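Local coordinates for protein glycoside Hydrolase (Bacteroides uniformis, PDB 5T9X) that is a family 16 glycoside hydrolase from a human gut symbiont, probably cleaving agarose-type galactans as part of an agarose-degrading pathway, at residues F76-D81 against I113-G118; I299-E304 against F329-I334; K90-Y95 against G150-K155. One frame throughout, in Å; residues are numbered along the deposited sequence.

Contact 1. Residues F76-D81 against I113-G118; sequences FNYTAD and ISVSDG. With NA (sodium ion), chain D.
Ala80 and Val115 form the one beta bridge of this contact, an antiparallel hydrogen-bonded pair. Ala80 N donates to Val115 O at 2.9 Å, and the bond is nearly straight, 166° at the hydrogen. The return bond, Val115 N to Ala80 O, is 3.0 Å long. Val115 O also receives a CA-H...O contact from Thr79 CA. On the other side of strand 113-116, Ser114 shares backbone hydrogen bonds with Arg121.

Val115 carries much of the packing, and its CB bond points toward 76-81. Its CG1 lies anti to the backbone N (chi1 -174°), which directs it at residues 76-78. There it makes a CH-pi contact over one face of the Tyr78 ring, 4.2 Å from CG1 to the ring centroid. The same methyl packs on Phe76 CB at 3.9 Å. The phenol end of Tyr78 is satisfied by Asp74, which takes a hydrogen bond with Tyr78 OH. Phe76 O has a weak hydrogen bond from Tyr78 N and a CA-H...O contact from Gly118 CA.

At the far end the two segments meet at a sodium ion. Asn77 OD1 binds it at 2.6 Å and Gly118 O at 2.4 Å. Glu51, Asp75 and Asp332 complete the site, while Asn77 ND2 has a hydrogen-bond partner outside the two segments. Asp117 and Gly118 both have positive phi, as expected for a type I' turn between strands 113-116 and 119-122. The arrangement is a loop bridged to a hairpin edge and tied at the hairpin turn by a metal, consistent with the structural cation site known from many family 16 jelly rolls.

Contact 2. Residues I299-E304 against F329-I334; sequences IIINME and FLVDWI. With NA (sodium ion), chain D.
Asp332 lies on the strand whose Phe329, Val331 and Ile334 pack against 299-304, and its OD1 binds the sodium ion at 2.2 Å. Asp332 O binds the same ion at 2.4 Å, so one residue closes a chelate with side chain and backbone. Glu51, Asp75, Asn77 and Gly118 supply the other ligands. Asp332 and Trp333 form a classic beta bulge opposite Tyr167, and Ile334 beyond it points back into the core.

The contact itself is apolar. The two strands run nearly antiparallel, at 160°, but their axes stay 8.6 Å apart. Side chains bridge that gap. Ile301 CG2, anti to the backbone N, reaches both Phe329 CE2 at 4.1 Å and Val331 CG2. Ile301 and the Phe329 side chain cross at about a right angle. The CB bond of Phe329 points toward the other strand, with CG anti to N (chi1 -175°). Its CD2 lies 3.7 Å from Asn302 O, and Val331 CG2 covers one ring face near the rim. Both CG and SD of Met303 lie against Phe329 CB, with CG at 3.7 Å. At the other end Ile299 CG2 meets Ile334 CD1 at 4.0 Å, the two side chains running past each other in opposite directions.

Ile299 and Ile301 point inward, and the end of Met303 follows. Ile300 and Asn302 point away. Asn302 ND2 donates to Glu304 OE2, on the anti side of the carboxylate, at 3.2 Å.

The two facing layers are thus joined here by dispersion contacts between side chains, without polar bonds. The polar Asp332-sodium linkage lies beyond them, on the far side of strand 329-334.

Contact 3. Residues K90-Y95 against G150-K155; sequences KKWTDY and GCVTSK
Thr93 and Thr153 are the hydrogen-bonded pair of a short antiparallel ladder. Thr93 N donates to Thr153 O at 2.8 Å. Thr153 N returns a bond to Thr93 O at 3.1 Å. Trp92 and Ser154 form the adjoining non-hydrogen-bonded pair. Beyond them Lys155 N donates to Lys91 O at 3.0 Å.

One side-chain bond extends the ladder. Thr153 OG1, anti to its carbonyl carbon (chi1 -56°), donates to Tyr95 O at 2.7 Å. It lies in the carbonyl plane, on a lone pair. A water also links the segments, 2.8 Å from both Asp94 O and Cys151 N, and it accepts from the latter.

The apolar contacts belong mainly to Trp92. CE3 and CZ3 of its six-membered ring carry them: CE3 meets Val152 CG1 at 3.6 Å, and CZ3 meets Ser154 CB at 3.8 Å. The indole NE1 is bonded to Asp74. On the opposite face of the sheet the Thr93 and Thr153 side chains lie side by side, pointing the same way. Lys155 extends across the strand, bringing its CE to 3.9 Å from Thr93 CG2, and its NZ reaches Glu89 O.

Charged ends find partners outside the two segments: Asp94 makes a salt bridge with Arg110, and Lys91 NZ bonds to Ser73 O and Ser71 O. Trp92 packs on Val152 and Ser154 on one face, but the pairing itself is carried by backbone bonds. Strand 92-93 is short, so the Thr153 hydroxyl and the water do what further ladder bonds would do, holding 94-95 to 150-155 where the regular pairing stops.

The sodium ion joins contacts 1 and 2: Gly118 O and Asp332 OD1, both ligands, lie 3.0 Å apart. Phe76 continues that join, its CD2 lying 3.6 Å from Val331 O. Contact 3 meets contact 1 where Phe76 CE1 approaches Trp92 NE1 at 3.5 Å, and where Ile113 packs on Val152. Strand 298-304 of contact 2 and strand 140-154 of contact 3 are neighbours in one sheet, with Val152 N probably bonded to Ile301 O at 2.8 Å. The contact centres are 10 Å apart. That sheet also contains strand 188-195, whose sequence fits the family 16 catalytic motif. The sodium site lies on the other sheet, so a structural role is more likely than a catalytic one.

Contact 1. Residues F76-D81 against I113-G118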
# COMPACT_ATOMS: atom_id res chain seq x y z
N PHE A 76 9.72 8.43 10.50
CA PHE A 76 10.80 8.43 9.53
C PHE A 76 11.71 9.66 9.56
O PHE A 76 12.27 10.01 8.53
CB PHE A 76 10.22 8.23 8.12
CG PHE A 76 9.53 6.92 7.92
CD1 PHE A 76 10.24 5.72 7.96
CD2 PHE A 76 8.19 6.88 7.59
CE1 PHE A 76 9.61 4.51 7.73
CE2 PHE A 76 7.56 5.66 7.36
CZ PHE A 76 8.27 4.48 7.45
N ASN A 77 11.89 10.30 10.72
CA ASN A 77 12.74 11.50 10.83
C ASN A 77 14.14 11.08 11.32
O ASN A 77 14.52 11.29 12.47
CB ASN A 77 12.08 12.59 11.72
CG ASN A 77 10.75 13.14 11.13
OD1 ASN A 77 10.44 13.01 9.92
ND2 ASN A 77 9.95 13.77 11.98
N TYR A 78 14.85 10.43 10.41
CA TYR A 78 16.22 9.96 10.59
C TYR A 78 16.80 9.68 9.20
O TYR A 78 16.13 9.91 8.18
CB TYR A 78 16.27 8.70 11.48
CG TYR A 78 15.38 7.54 11.04
CD1 TYR A 78 15.79 6.64 10.02
CD2 TYR A 78 14.15 7.32 11.65
CE1 TYR A 78 14.96 5.57 9.62
CE2 TYR A 78 13.32 6.27 11.27
CZ TYR A 78 13.72 5.40 10.25
OH TYR A 78 12.88 4.35 9.90
N THR A 79 18.04 9.21 9.14
CA THR A 79 18.70 8.91 7.87
C THR A 79 18.96 7.44 7.77
O THR A 79 19.40 6.83 8.75
CB THR A 79 20.02 9.70 7.73
OG1 THR A 79 19.69 11.03 7.36
CG2 THR A 79 20.93 9.13 6.61
N ALA A 80 18.67 6.87 6.60
CA ALA A 80 19.02 5.48 6.32
C ALA A 80 19.18 5.22 4.84
O ALA A 80 18.57 5.89 4.02
CB ALA A 80 17.99 4.53 6.91
N ASP A 81 20.03 4.25 4.51
CA ASP A 81 20.02 3.59 3.19
C ASP A 81 20.38 2.09 3.36
O ASP A 81 20.51 1.64 4.50
CB ASP A 81 20.90 4.34 2.17
CG ASP A 81 22.32 4.52 2.64
OD1 ASP A 81 23.01 3.52 2.96
OD2 ASP A 81 22.74 5.70 2.67
N ILE A 113 15.41 1.40 -1.44
CA ILE A 113 14.76 1.91 -0.23
C ILE A 113 15.70 2.83 0.53
O ILE A 113 16.85 2.47 0.81
CB ILE A 113 14.42 0.78 0.74
CG1 ILE A 113 13.49 -0.22 0.08
CG2 ILE A 113 13.86 1.32 2.05
CD1 ILE A 113 12.19 0.35 -0.43
N SER A 114 15.17 3.98 0.96
CA SER A 114 15.91 4.83 1.88
C SER A 114 14.99 5.74 2.69
O SER A 114 13.80 5.85 2.43
CB SER A 114 16.96 5.66 1.12
OG SER A 114 16.36 6.60 0.24
N VAL A 115 15.59 6.37 3.69
CA VAL A 115 14.93 7.36 4.52
C VAL A 115 15.83 8.59 4.59
O VAL A 115 17.02 8.49 4.92
CB VAL A 115 14.67 6.83 5.92
CG1 VAL A 115 13.85 7.84 6.70
CG2 VAL A 115 13.94 5.50 5.86
N SER A 116 15.26 9.74 4.23
CA SER A 116 15.93 11.03 4.27
C SER A 116 14.94 12.16 4.12
O SER A 116 13.89 11.99 3.48
CB SER A 116 16.98 11.13 3.15
OG SER A 116 16.37 11.42 1.92
N ASP A 117 15.28 13.31 4.69
CA ASP A 117 14.44 14.51 4.62
C ASP A 117 13.02 14.28 5.22
O ASP A 117 12.02 14.82 4.75
CB ASP A 117 14.38 14.97 3.16
CG ASP A 117 14.21 16.47 3.03
OD1 ASP A 117 15.24 17.18 3.10
OD2 ASP A 117 13.06 16.93 2.82
N GLY A 118 12.94 13.45 6.25
CA GLY A 118 11.70 13.15 6.92
C GLY A 118 10.74 12.16 6.24
O GLY A 118 9.60 12.03 6.72
NA NA D . 8.25 12.31 8.62

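Contact 2. Residues I299-E304 against F329-I334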
# COMPACT_ATOMS: atom_id res chain seq x y z
N ILE A 299 2.88 -5.31 7.71
CA ILE A 299 2.60 -4.11 6.95
C ILE A 299 3.62 -4.00 5.84
O ILE A 299 4.82 -4.19 6.05
CB ILE A 299 2.60 -2.89 7.85
CG1 ILE A 299 1.35 -2.91 8.72
CG2 ILE A 299 2.62 -1.61 7.02
CD1 ILE A 299 1.50 -2.04 9.95
N ILE A 300 3.14 -3.69 4.64
CA ILE A 300 4.00 -3.60 3.48
C ILE A 300 3.85 -2.24 2.79
O ILE A 300 2.74 -1.73 2.62
CB ILE A 300 3.74 -4.76 2.49
CG1 ILE A 300 3.81 -6.10 3.22
CG2 ILE A 300 4.76 -4.77 1.34
CD1 ILE A 300 3.50 -7.27 2.32
N ILE A 301 4.97 -1.64 2.43
CA ILE A 301 4.98 -0.40 1.69
C ILE A 301 5.85 -0.68 0.48
O ILE A 301 7.01 -1.11 0.66
CB ILE A 301 5.59 0.75 2.53
CG1 ILE A 301 4.87 0.89 3.87
CG2 ILE A 301 5.53 2.06 1.76
CD1 ILE A 301 5.55 1.85 4.84
N ASN A 302 5.35 -0.45 -0.73
CA ASN A 302 6.19 -0.65 -1.91
C ASN A 302 5.78 0.13 -3.14
O ASN A 302 4.78 0.84 -3.14
CB ASN A 302 6.25 -2.15 -2.22
CG ASN A 302 4.93 -2.72 -2.76
OD1 ASN A 302 4.12 -2.03 -3.33
ND2 ASN A 302 4.77 -4.02 -2.64
N MET A 303 6.56 -0.02 -4.21
CA MET A 303 6.01 0.19 -5.54
C MET A 303 6.05 -1.10 -6.37
O MET A 303 6.86 -1.99 -6.12
CB MET A 303 6.71 1.31 -6.27
CG MET A 303 6.75 2.66 -5.56
SD MET A 303 7.79 3.88 -6.45
CE MET A 303 6.64 4.36 -7.72
N GLU A 304 5.16 -1.19 -7.36
CA GLU A 304 5.03 -2.35 -8.23
C GLU A 304 4.81 -1.87 -9.66
O GLU A 304 4.03 -0.97 -9.91
CB GLU A 304 3.82 -3.21 -7.81
CG GLU A 304 3.95 -3.88 -6.45
CD GLU A 304 2.71 -4.66 -5.98
OE1 GLU A 304 1.68 -4.74 -6.72
OE2 GLU A 304 2.76 -5.20 -4.82
N PHE A 329 8.09 7.14 -4.59
CA PHE A 329 6.97 7.15 -3.63
C PHE A 329 7.52 7.60 -2.27
O PHE A 329 8.58 7.12 -1.86
CB PHE A 329 6.37 5.74 -3.54
CG PHE A 329 5.15 5.61 -2.69
CD1 PHE A 329 4.23 6.62 -2.56
CD2 PHE A 329 4.89 4.39 -2.07
CE1 PHE A 329 3.10 6.47 -1.77
CE2 PHE A 329 3.76 4.21 -1.29
CZ PHE A 329 2.86 5.25 -1.14
N LEU A 330 6.80 8.53 -1.63
CA LEU A 330 7.22 9.17 -0.36
C LEU A 330 6.19 8.90 0.71
O LEU A 330 5.00 9.13 0.50
CB LEU A 330 7.31 10.68 -0.49
CG LEU A 330 8.33 11.22 -1.51
CD1 LEU A 330 8.28 12.74 -1.67
CD2 LEU A 330 9.72 10.75 -1.12
N VAL A 331 6.64 8.42 1.86
CA VAL A 331 5.79 8.27 3.02
C VAL A 331 6.45 9.01 4.15
O VAL A 331 7.56 8.66 4.58
CB VAL A 331 5.57 6.81 3.39
CG1 VAL A 331 4.82 6.70 4.72
CG2 VAL A 331 4.78 6.11 2.28
N ASP A 332 5.74 10.02 4.62
CA ASP A 332 6.22 10.96 5.63
C ASP A 332 6.11 10.30 6.97
O ASP A 332 6.98 10.44 7.82
CB ASP A 332 5.35 12.22 5.57
CG ASP A 332 5.82 13.35 6.50
OD1 ASP A 332 6.86 13.24 7.22
OD2 ASP A 332 5.07 14.35 6.52
N TRP A 333 5.00 9.62 7.18
CA TRP A 333 4.84 8.80 8.36
C TRP A 333 3.76 7.74 8.20
O TRP A 333 2.88 7.81 7.30
CB TRP A 333 4.51 9.66 9.60
CG TRP A 333 3.43 10.71 9.50
CD1 TRP A 333 3.63 12.03 9.42
CD2 TRP A 333 2.00 10.52 9.57
NE1 TRP A 333 2.43 12.70 9.40
CE2 TRP A 333 1.42 11.80 9.50
CE3 TRP A 333 1.17 9.41 9.66
CZ2 TRP A 333 0.05 12.00 9.52
CZ3 TRP A 333 -0.20 9.60 9.69
CH2 TRP A 333 -0.75 10.89 9.62
N ILE A 334 3.83 6.79 9.13
CA ILE A 334 2.82 5.76 9.26
C ILE A 334 2.59 5.50 10.74
O ILE A 334 3.54 5.24 11.48
CB ILE A 334 3.21 4.48 8.47
CG1 ILE A 334 2.07 3.48 8.51
CG2 ILE A 334 4.49 3.83 9.00
CD1 ILE A 334 2.31 2.34 7.54
NA NA D . 8.25 12.31 8.62

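Contact 3. Residues K90-Y95 against G150-K155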
# COMPACT_ATOMS: atom_id res chain seq x y z
N LYS A 90 15.38 -1.00 13.08
CA LYS A 90 14.69 -1.28 14.34
C LYS A 90 13.22 -1.62 14.16
O LYS A 90 12.61 -2.19 15.08
CB LYS A 90 14.79 -0.10 15.31
CG LYS A 90 16.19 0.23 15.78
CD LYS A 90 16.24 1.64 16.34
CE LYS A 90 17.60 1.95 16.94
NZ LYS A 90 17.69 3.38 17.34
N LYS A 91 12.64 -1.25 13.01
CA LYS A 91 11.22 -1.48 12.74
C LYS A 91 10.85 -2.10 11.40
O LYS A 91 9.70 -2.46 11.21
CB LYS A 91 10.45 -0.16 12.91
CG LYS A 91 10.48 0.36 14.32
CD LYS A 91 10.01 1.79 14.40
CE LYS A 91 10.12 2.30 15.82
NZ LYS A 91 9.22 3.45 15.94
N TRP A 92 11.81 -2.20 10.49
CA TRP A 92 11.52 -2.48 9.09
C TRP A 92 12.60 -3.35 8.49
O TRP A 92 13.72 -3.32 8.96
CB TRP A 92 11.45 -1.18 8.29
CG TRP A 92 10.49 -0.16 8.82
CD1 TRP A 92 10.80 0.98 9.50
CD2 TRP A 92 9.06 -0.17 8.71
NE1 TRP A 92 9.67 1.67 9.82
CE2 TRP A 92 8.58 1.00 9.34
CE3 TRP A 92 8.14 -1.04 8.12
CZ2 TRP A 92 7.21 1.31 9.42
CZ3 TRP A 92 6.77 -0.73 8.20
CH2 TRP A 92 6.33 0.44 8.84
N THR A 93 12.25 -4.14 7.48
CA THR A 93 13.24 -4.73 6.57
C THR A 93 13.02 -4.14 5.19
O THR A 93 11.90 -3.74 4.86
CB THR A 93 13.12 -6.25 6.48
OG1 THR A 93 11.87 -6.61 5.87
CG2 THR A 93 13.25 -6.90 7.86
N ASP A 94 14.08 -4.10 4.37
CA ASP A 94 14.02 -3.50 3.01
C ASP A 94 13.74 -4.53 1.89
O ASP A 94 14.28 -4.43 0.78
CB ASP A 94 15.29 -2.65 2.71
CG ASP A 94 16.61 -3.40 2.98
OD1 ASP A 94 16.55 -4.60 3.35
OD2 ASP A 94 17.70 -2.78 2.88
N TYR A 95 12.88 -5.50 2.18
CA TYR A 95 12.40 -6.45 1.19
C TYR A 95 10.98 -6.87 1.54
O TYR A 95 10.44 -6.41 2.52
CB TYR A 95 13.33 -7.67 1.09
CG TYR A 95 13.42 -8.25 -0.30
CD1 TYR A 95 14.08 -7.59 -1.32
CD2 TYR A 95 12.82 -9.47 -0.61
CE1 TYR A 95 14.15 -8.12 -2.60
CE2 TYR A 95 12.88 -10.02 -1.89
CZ TYR A 95 13.56 -9.34 -2.88
OH TYR A 95 13.63 -9.87 -4.16
N GLY A 150 11.44 -0.80 -5.06
CA GLY A 150 11.63 -1.22 -3.67
C GLY A 150 10.41 -1.72 -2.93
O GLY A 150 9.29 -1.44 -3.32
N CYS A 151 10.65 -2.46 -1.85
CA CYS A 151 9.61 -2.99 -1.00
C CYS A 151 10.08 -3.02 0.45
O CYS A 151 11.22 -3.38 0.73
CB CYS A 151 9.28 -4.41 -1.44
SG CYS A 151 7.79 -5.09 -0.68
N VAL A 152 9.19 -2.66 1.36
CA VAL A 152 9.46 -2.60 2.78
C VAL A 152 8.42 -3.44 3.52
O VAL A 152 7.24 -3.48 3.15
CB VAL A 152 9.39 -1.13 3.23
CG1 VAL A 152 9.26 -0.96 4.72
CG2 VAL A 152 10.62 -0.40 2.73
N THR A 153 8.87 -4.11 4.58
CA THR A 153 8.01 -4.93 5.43
C THR A 153 8.27 -4.61 6.88
O THR A 153 9.43 -4.49 7.30
CB THR A 153 8.31 -6.44 5.24
OG1 THR A 153 8.17 -6.78 3.86
CG2 THR A 153 7.32 -7.31 6.06
N SER A 154 7.20 -4.55 7.67
CA SER A 154 7.31 -4.32 9.10
C SER A 154 7.99 -5.48 9.83
O SER A 154 7.97 -6.62 9.36
CB SER A 154 5.93 -4.11 9.70
OG SER A 154 5.19 -5.30 9.62
N LYS A 155 8.58 -5.19 10.98
CA LYS A 155 9.21 -6.23 11.80
C LYS A 155 8.21 -6.89 12.72
O LYS A 155 8.43 -8.02 13.08
CB LYS A 155 10.45 -5.74 12.57
CG LYS A 155 11.69 -5.72 11.71
CD LYS A 155 13.01 -5.64 12.47
CE LYS A 155 14.11 -6.35 11.66
NZ LYS A 155 15.50 -5.94 11.99
O HOH W 1 13.25 -3.60 -1.73